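Local coordinates for metazoan TIR-STING fusion (Crassostrea gigas, PDB 6WT6), which joins a TIR domain to a STING ligand-binding domain in a single metazoan chain, consistent with a role in innate immune signalling, at residues 33-38 with 60-65. Numbering follows the deposited sequence.
Sequences AFISYC and CCFAER
Tyr37 and Phe62 lie nearly flat against each other in an offset stack, ring planes 13° apart and centroids 4.8 Å apart. Tyr37 CE1 sits over one face of the Phe62 ring toward its rim, 3.6 Å from Phe62 CE1. The tyrosine reaches this place because its CG stands between its own backbone N and carbonyl carbon (chi1 63°), while Phe62 carries CG anti to N. Beyond the stack, Tyr37 OH accepts a bent hydrogen bond from Glu64 N at 2.9 Å, taken close to the tyrosine ring plane, and Ala63 CB packs beside the same hydroxyl. That ties the ring to the first turn of helix 63-66; the Glu64 carboxylate itself makes a salt bridge with Arg47 of helix 43-56. Ile35 CG2 meets the edge of Phe62, and Leu50 touches both residues. On the other face of the sheet, Cys61 SG sits at the edge of the Phe34 ring, 3.7 Å from Phe34 CD1. Between the strands, two backbone hydrogen bonds of a parallel pair grip Cys61: its N reaches Ala33 O at 3.0 Å, and its O receives Ile35 N at 3.3 Å, almost straight. Strand 31-36, helix 43-56 and strand 60-62 form a beta-alpha-beta unit at one margin of the TIR domain's parallel sheet.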
ATOM      1  N   ALA A  33     -23.480 -13.777  -5.224  1.00 48.62           N
ATOM      2  CA  ALA A  33     -23.375 -12.392  -5.652  1.00 47.24           C
ATOM      3  C   ALA A  33     -23.908 -11.460  -4.575  1.00 48.22           C
ATOM      4  O   ALA A  33     -24.940 -11.734  -3.957  1.00 51.64           O
ATOM      5  CB  ALA A  33     -24.128 -12.156  -6.966  1.00 46.89           C
ATOM      6  N   PHE A  34     -23.190 -10.365  -4.352  1.00 47.14           N
ATOM      7  CA  PHE A  34     -23.682  -9.250  -3.559  1.00 51.48           C
ATOM      8  C   PHE A  34     -24.163  -8.166  -4.511  1.00 50.86           C
ATOM      9  O   PHE A  34     -23.420  -7.739  -5.400  1.00 47.71           O
ATOM     10  CB  PHE A  34     -22.599  -8.693  -2.633  1.00 55.55           C
ATOM     11  CG  PHE A  34     -22.999  -7.424  -1.923  1.00 56.26           C
ATOM     12  CD1 PHE A  34     -23.891  -7.459  -0.861  1.00 60.24           C
ATOM     13  CD2 PHE A  34     -22.479  -6.199  -2.310  1.00 56.09           C
ATOM     14  CE1 PHE A  34     -24.259  -6.295  -0.204  1.00 59.14           C
ATOM     15  CE2 PHE A  34     -22.845  -5.032  -1.656  1.00 57.24           C
ATOM     16  CZ  PHE A  34     -23.735  -5.082  -0.601  1.00 58.28           C
ATOM     17  N   ILE A  35     -25.406  -7.739  -4.330  1.00 54.32           N
ATOM     18  CA  ILE A  35     -26.000  -6.693  -5.152  1.00 59.21           C
ATOM     19  C   ILE A  35     -25.792  -5.363  -4.435  1.00 62.01           C
ATOM     20  O   ILE A  35     -26.437  -5.082  -3.422  1.00 64.08           O
ATOM     21  CB  ILE A  35     -27.483  -6.972  -5.422  1.00 61.16           C
ATOM     22  CG1 ILE A  35     -27.624  -8.238  -6.267  1.00 61.41           C
ATOM     23  CG2 ILE A  35     -28.141  -5.789  -6.113  1.00 63.36           C
ATOM     24  CD1 ILE A  35     -29.046  -8.616  -6.574  1.00 62.66           C
ATOM     25  N   SER A  36     -24.873  -4.552  -4.956  1.00 62.11           N
ATOM     26  CA  SER A  36     -24.584  -3.231  -4.416  1.00 63.71           C
ATOM     27  C   SER A  36     -25.407  -2.202  -5.180  1.00 58.97           C
ATOM     28  O   SER A  36     -25.241  -2.044  -6.394  1.00 55.74           O
ATOM     29  CB  SER A  36     -23.092  -2.917  -4.517  1.00 72.69           C
ATOM     30  OG  SER A  36     -22.782  -1.686  -3.891  1.00 82.21           O
ATOM     31  N   TYR A  37     -26.289  -1.504  -4.468  1.00 56.64           N
ATOM     32  CA  TYR A  37     -27.191  -0.548  -5.089  1.00 59.37           C
ATOM     33  C   TYR A  37     -27.344   0.663  -4.182  1.00 58.06           C
ATOM     34  O   TYR A  37     -27.115   0.592  -2.972  1.00 53.57           O
ATOM     35  CB  TYR A  37     -28.561  -1.173  -5.377  1.00 61.91           C
ATOM     36  CG  TYR A  37     -29.304  -1.628  -4.137  1.00 65.21           C
ATOM     37  CD1 TYR A  37     -28.981  -2.825  -3.507  1.00 62.18           C
ATOM     38  CD2 TYR A  37     -30.335  -0.867  -3.604  1.00 56.80           C
ATOM     39  CE1 TYR A  37     -29.658  -3.243  -2.374  1.00 61.09           C
ATOM     40  CE2 TYR A  37     -31.018  -1.277  -2.477  1.00 58.47           C
ATOM     41  CZ  TYR A  37     -30.677  -2.462  -1.865  1.00 60.71           C
ATOM     42  OH  TYR A  37     -31.360  -2.871  -0.742  1.00 63.86           O
ATOM     43  N   CYS A  38     -27.725   1.786  -4.790  1.00 59.97           N
ATOM     44  CA  CYS A  38     -28.092   2.974  -4.031  1.00 61.50           C
ATOM     45  C   CYS A  38     -29.541   2.844  -3.580  1.00 60.64           C
ATOM     46  O   CYS A  38     -30.451   2.785  -4.412  1.00 59.86           O
ATOM     47  CB  CYS A  38     -27.904   4.238  -4.868  1.00 63.93           C
ATOM     48  SG  CYS A  38     -28.523   5.739  -4.064  1.00 71.42           S
ATOM     49  N   CYS A  60     -28.009 -14.912  -3.219  1.00 53.68           N
ATOM     50  CA  CYS A  60     -27.518 -13.544  -3.242  1.00 56.46           C
ATOM     51  C   CYS A  60     -27.684 -12.882  -1.880  1.00 58.16           C
ATOM     52  O   CYS A  60     -28.439 -13.344  -1.021  1.00 57.13           O
ATOM     53  CB  CYS A  60     -28.239 -12.712  -4.308  1.00 58.34           C
ATOM     54  SG  CYS A  60     -27.842 -13.157  -6.006  1.00 59.33           S
ATOM     55  N   CYS A  61     -26.954 -11.783  -1.701  1.00 58.43           N
ATOM     56  CA  CYS A  61     -27.046 -10.935  -0.520  1.00 57.35           C
ATOM     57  C   CYS A  61     -27.650  -9.602  -0.939  1.00 60.58           C
ATOM     58  O   CYS A  61     -27.097  -8.911  -1.801  1.00 62.11           O
ATOM     59  CB  CYS A  61     -25.672 -10.731   0.123  1.00 53.50           C
ATOM     60  SG  CYS A  61     -25.651  -9.593   1.534  1.00 53.05           S
ATOM     61  N   PHE A  62     -28.781  -9.248  -0.331  1.00 62.25           N
ATOM     62  CA  PHE A  62     -29.539  -8.054  -0.693  1.00 63.07           C
ATOM     63  C   PHE A  62     -29.748  -7.211   0.557  1.00 59.27           C
ATOM     64  O   PHE A  62     -30.322  -7.691   1.540  1.00 56.51           O
ATOM     65  CB  PHE A  62     -30.880  -8.437  -1.324  1.00 66.02           C
ATOM     66  CG  PHE A  62     -31.555  -7.312  -2.055  1.00 67.93           C
ATOM     67  CD1 PHE A  62     -31.058  -6.864  -3.266  1.00 67.99           C
ATOM     68  CD2 PHE A  62     -32.694  -6.716  -1.542  1.00 68.91           C
ATOM     69  CE1 PHE A  62     -31.677  -5.834  -3.946  1.00 69.08           C
ATOM     70  CE2 PHE A  62     -33.320  -5.684  -2.220  1.00 70.75           C
ATOM     71  CZ  PHE A  62     -32.810  -5.244  -3.425  1.00 69.92           C
ATOM     72  N   ALA A  63     -29.296  -5.953   0.511  1.00 59.00           N
ATOM     73  CA  ALA A  63     -29.258  -5.107   1.701  1.00 61.21           C
ATOM     74  C   ALA A  63     -30.625  -5.003   2.370  1.00 63.18           C
ATOM     75  O   ALA A  63     -30.770  -5.294   3.563  1.00 62.37           O
ATOM     76  CB  ALA A  63     -28.730  -3.718   1.334  1.00 62.99           C
ATOM     77  N   GLU A  64     -31.642  -4.590   1.605  1.00 65.79           N
ATOM     78  CA  GLU A  64     -32.987  -4.414   2.153  1.00 70.63           C
ATOM     79  C   GLU A  64     -33.470  -5.664   2.878  1.00 72.46           C
ATOM     80  O   GLU A  64     -34.048  -5.577   3.969  1.00 76.75           O
ATOM     81  CB  GLU A  64     -33.962  -4.052   1.031  1.00 74.24           C
ATOM     82  CG  GLU A  64     -35.428  -4.093   1.430  1.00 75.61           C
ATOM     83  CD  GLU A  64     -36.355  -4.195   0.229  1.00 79.39           C
ATOM     84  OE1 GLU A  64     -36.394  -5.270  -0.410  1.00 79.68           O
ATOM     85  OE2 GLU A  64     -37.043  -3.197  -0.079  1.00 81.88           O
ATOM     86  N   ARG A  65     -33.244  -6.837   2.287  1.00 70.06           N
ATOM     87  CA  ARG A  65     -33.762  -8.074   2.860  1.00 69.04           C
ATOM     88  C   ARG A  65     -32.864  -8.607   3.969  1.00 69.05           C
ATOM     89  O   ARG A  65     -33.354  -9.005   5.032  1.00 69.79           O
ATOM     90  CB  ARG A  65     -33.916  -9.126   1.764  1.00 67.23           C
ATOM     91  CG  ARG A  65     -34.007 -10.547   2.278  1.00 67.65           C
ATOM     92  CD  ARG A  65     -33.982 -11.545   1.135  1.00 66.81           C
ATOM     93  NE  ARG A  65     -32.658 -11.629   0.528  1.00 67.72           N
ATOM     94  CZ  ARG A  65     -32.399 -12.265  -0.609  1.00 68.34           C
ATOM     95  NH1 ARG A  65     -33.379 -12.869  -1.265  1.00 70.69           N
ATOM     96  NH2 ARG A  65     -31.164 -12.293  -1.090  1.00 68.38           N
TER